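Lipolytic enzyme (Clostridium thermocellum, PDB 2VPT) removes acetyl groups from acetylated xylan, as the catalytic domain of a cellulosomal family 3 carbohydrate esterase. Local coordinates at residues N74-L79 and F115-N120. Residues are numbered along the deposited sequence; the frame is centred on the assembly and turned at random.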
loop_
_atom_site.group_PDB
_atom_site.type_symbol
_atom_site.label_atom_id
_atom_site.label_comp_id
_atom_site.label_asym_id
_atom_site.label_seq_id
_atom_site.Cartn_x
_atom_site.Cartn_y
_atom_site.Cartn_z
ATOM N N ASN A 74 18.671 -1.381 -2.924
ATOM C CA ASN A 74 18.029 -0.292 -3.656
ATOM C C ASN A 74 18.153 1.094 -3.029
ATOM O O ASN A 74 17.928 2.085 -3.719
ATOM C CB ASN A 74 16.553 -0.630 -3.849
ATOM C CG ASN A 74 16.374 -1.901 -4.604
ATOM O OD1 ASN A 74 16.682 -1.968 -5.802
ATOM N ND2 ASN A 74 15.950 -2.948 -3.916
ATOM N N ILE A 75 18.528 1.186 -1.760
ATOM C CA ILE A 75 18.423 2.463 -1.050
ATOM C C ILE A 75 19.350 3.554 -1.616
ATOM O O ILE A 75 19.044 4.740 -1.520
ATOM C CB ILE A 75 18.653 2.263 0.450
ATOM C CG1 ILE A 75 18.146 3.478 1.248
ATOM C CG2 ILE A 75 20.106 1.915 0.733
ATOM C CD1 ILE A 75 18.021 3.211 2.741
ATOM N N ASN A 76 20.466 3.182 -2.248
ATOM C CA ASN A 76 21.339 4.201 -2.834
ATOM C C ASN A 76 20.581 4.988 -3.878
ATOM O O ASN A 76 20.707 6.208 -3.966
ATOM C CB ASN A 76 22.578 3.594 -3.488
ATOM C CG ASN A 76 23.508 2.960 -2.500
ATOM O OD1 ASN A 76 23.254 2.936 -1.295
ATOM N ND2 ASN A 76 24.618 2.425 -3.016
ATOM N N ASN A 77 19.775 4.286 -4.665
ATOM C CA ASN A 77 18.955 4.945 -5.678
ATOM C C ASN A 77 17.873 5.830 -5.073
ATOM O O ASN A 77 17.633 6.951 -5.542
ATOM C CB ASN A 77 18.334 3.919 -6.623
ATOM C CG ASN A 77 19.379 3.114 -7.374
ATOM O OD1 ASN A 77 20.427 3.631 -7.748
ATOM N ND2 ASN A 77 19.084 1.848 -7.610
ATOM N N TRP A 78 17.219 5.331 -4.028
ATOM C CA TRP A 78 16.176 6.103 -3.361
ATOM C C TRP A 78 16.756 7.386 -2.764
ATOM O O TRP A 78 16.173 8.458 -2.882
ATOM C CB TRP A 78 15.529 5.273 -2.255
ATOM C CG TRP A 78 14.912 3.993 -2.711
ATOM C CD1 TRP A 78 14.550 3.647 -3.982
ATOM C CD2 TRP A 78 14.547 2.898 -1.885
ATOM N NE1 TRP A 78 14.018 2.391 -3.994
ATOM C CE2 TRP A 78 13.976 1.917 -2.713
ATOM C CE3 TRP A 78 14.625 2.663 -0.516
ATOM C CZ2 TRP A 78 13.513 0.701 -2.220
ATOM C CZ3 TRP A 78 14.164 1.450 -0.030
ATOM C CH2 TRP A 78 13.619 0.494 -0.879
ATOM N N LEU A 79 17.899 7.271 -2.099
ATOM C CA LEU A 79 18.566 8.434 -1.526
ATOM C C LEU A 79 18.945 9.457 -2.585
ATOM O O LEU A 79 18.778 10.654 -2.378
ATOM C CB LEU A 79 19.817 7.988 -0.764
ATOM C CG LEU A 79 19.538 7.239 0.546
ATOM C CD1 LEU A 79 20.803 6.547 1.072
ATOM C CD2 LEU A 79 18.997 8.188 1.587
ATOM N N PHE A 115 25.151 6.511 5.230
ATOM C CA PHE A 115 26.063 7.658 5.398
ATOM C C PHE A 115 27.125 7.755 4.303
ATOM O O PHE A 115 27.607 8.846 4.002
ATOM C CB PHE A 115 26.735 7.607 6.766
ATOM C CG PHE A 115 25.821 7.935 7.917
ATOM C CD1 PHE A 115 25.282 9.209 8.056
ATOM C CD2 PHE A 115 25.523 6.991 8.878
ATOM C CE1 PHE A 115 24.458 9.507 9.117
ATOM C CE2 PHE A 115 24.705 7.290 9.939
ATOM C CZ PHE A 115 24.172 8.555 10.056
ATOM N N THR A 116 27.491 6.626 3.708
ATOM C CA THR A 116 28.434 6.628 2.586
ATOM C C THR A 116 27.834 7.381 1.400
ATOM O O THR A 116 28.495 8.208 0.782
ATOM C CB THR A 116 28.850 5.192 2.192
ATOM O OG1 THR A 116 29.484 4.554 3.308
ATOM C CG2 THR A 116 29.803 5.198 1.000
ATOM N N VAL A 117 26.556 7.129 1.109
ATOM C CA VAL A 117 25.869 7.773 0.001
ATOM C C VAL A 117 25.453 9.209 0.316
ATOM O O VAL A 117 25.544 10.083 -0.548
ATOM C CB VAL A 117 24.612 6.966 -0.405
ATOM C CG1 VAL A 117 23.835 7.698 -1.502
ATOM C CG2 VAL A 117 25.001 5.556 -0.843
ATOM N N LYS A 118 24.990 9.452 1.543
ATOM C CA LYS A 118 24.549 10.788 1.976
ATOM C C LYS A 118 25.182 11.170 3.316
ATOM O O LYS A 118 24.573 11.062 4.370
ATOM C CB LYS A 118 23.016 10.849 2.034
ATOM C CG LYS A 118 22.355 10.734 0.660
ATOM C CD LYS A 118 22.694 11.916 -0.258
ATOM C CE LYS A 118 21.890 11.900 -1.544
ATOM N NZ LYS A 118 22.218 13.068 -2.403
ATOM N N PRO A 119 26.460 11.612 3.274
ATOM C CA PRO A 119 27.210 11.891 4.500
ATOM C C PRO A 119 26.584 12.890 5.461
ATOM O O PRO A 119 26.852 12.808 6.667
ATOM C CB PRO A 119 28.542 12.444 3.981
ATOM C CG PRO A 119 28.654 11.991 2.623
ATOM C CD PRO A 119 27.280 11.797 2.069
ATOM N N ASN A 120 25.750 13.800 4.948
ATOM C CA ASN A 120 25.150 14.849 5.770
ATOM C C ASN A 120 23.744 14.539 6.278
ATOM O O ASN A 120 23.111 15.377 6.933
ATOM C CB ASN A 120 25.154 16.174 5.007
ATOM C CG ASN A 120 26.562 16.708 4.789
ATOM O OD1 ASN A 120 27.437 16.519 5.628
ATOM N ND2 ASN A 120 26.776 17.358 3.665
#
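Val117 divides its two methyls between an amide and a leucine of helix 68-82. CG2 sits over one face of the Asn76 carboxamide, displaced toward its oxygen, 3.2 Å from OD1 and 3.4 Å from CG, close quarters for a methyl against a polar group. The same OD1 accepts a hydrogen bond from NE2 of Gln113, one turn back along the helix of Val117, which helps fix the rotation of the amide beneath the methyl. The second branch, CG1, lies anti to the backbone N (chi1 176°) and thereby meets Leu79, 4.1 Å from CB and equally far from CD1. Leu79, buried, is the inner part of the contact; its CB also takes CG of Lys118 at 4.0 Å. These helices are neighbours in the alpha/beta/alpha layering of the SGNH hydrolase fold: helix 104-117 belongs to the crossover joining parallel strands 86-90 and 122-126, whereas helix 68-82 precedes the first of them. Nearer the sheet, Ile75 packs on Leu110 and Ile114 of helix 104-117. In contrast to the buried Leu79, the other three residues, Asn76, Val117 and Lys118, are all partly exposed to solvent. Lys118, the first residue to depart from helical geometry, bends its chain at chi2 (-65°) and runs past the C-terminal part of helix 68-82, its CE 3.5 Å from the carbonyl O of Leu79. Its ammonium group goes further, to a hydrogen bond with OD1 of Asn83.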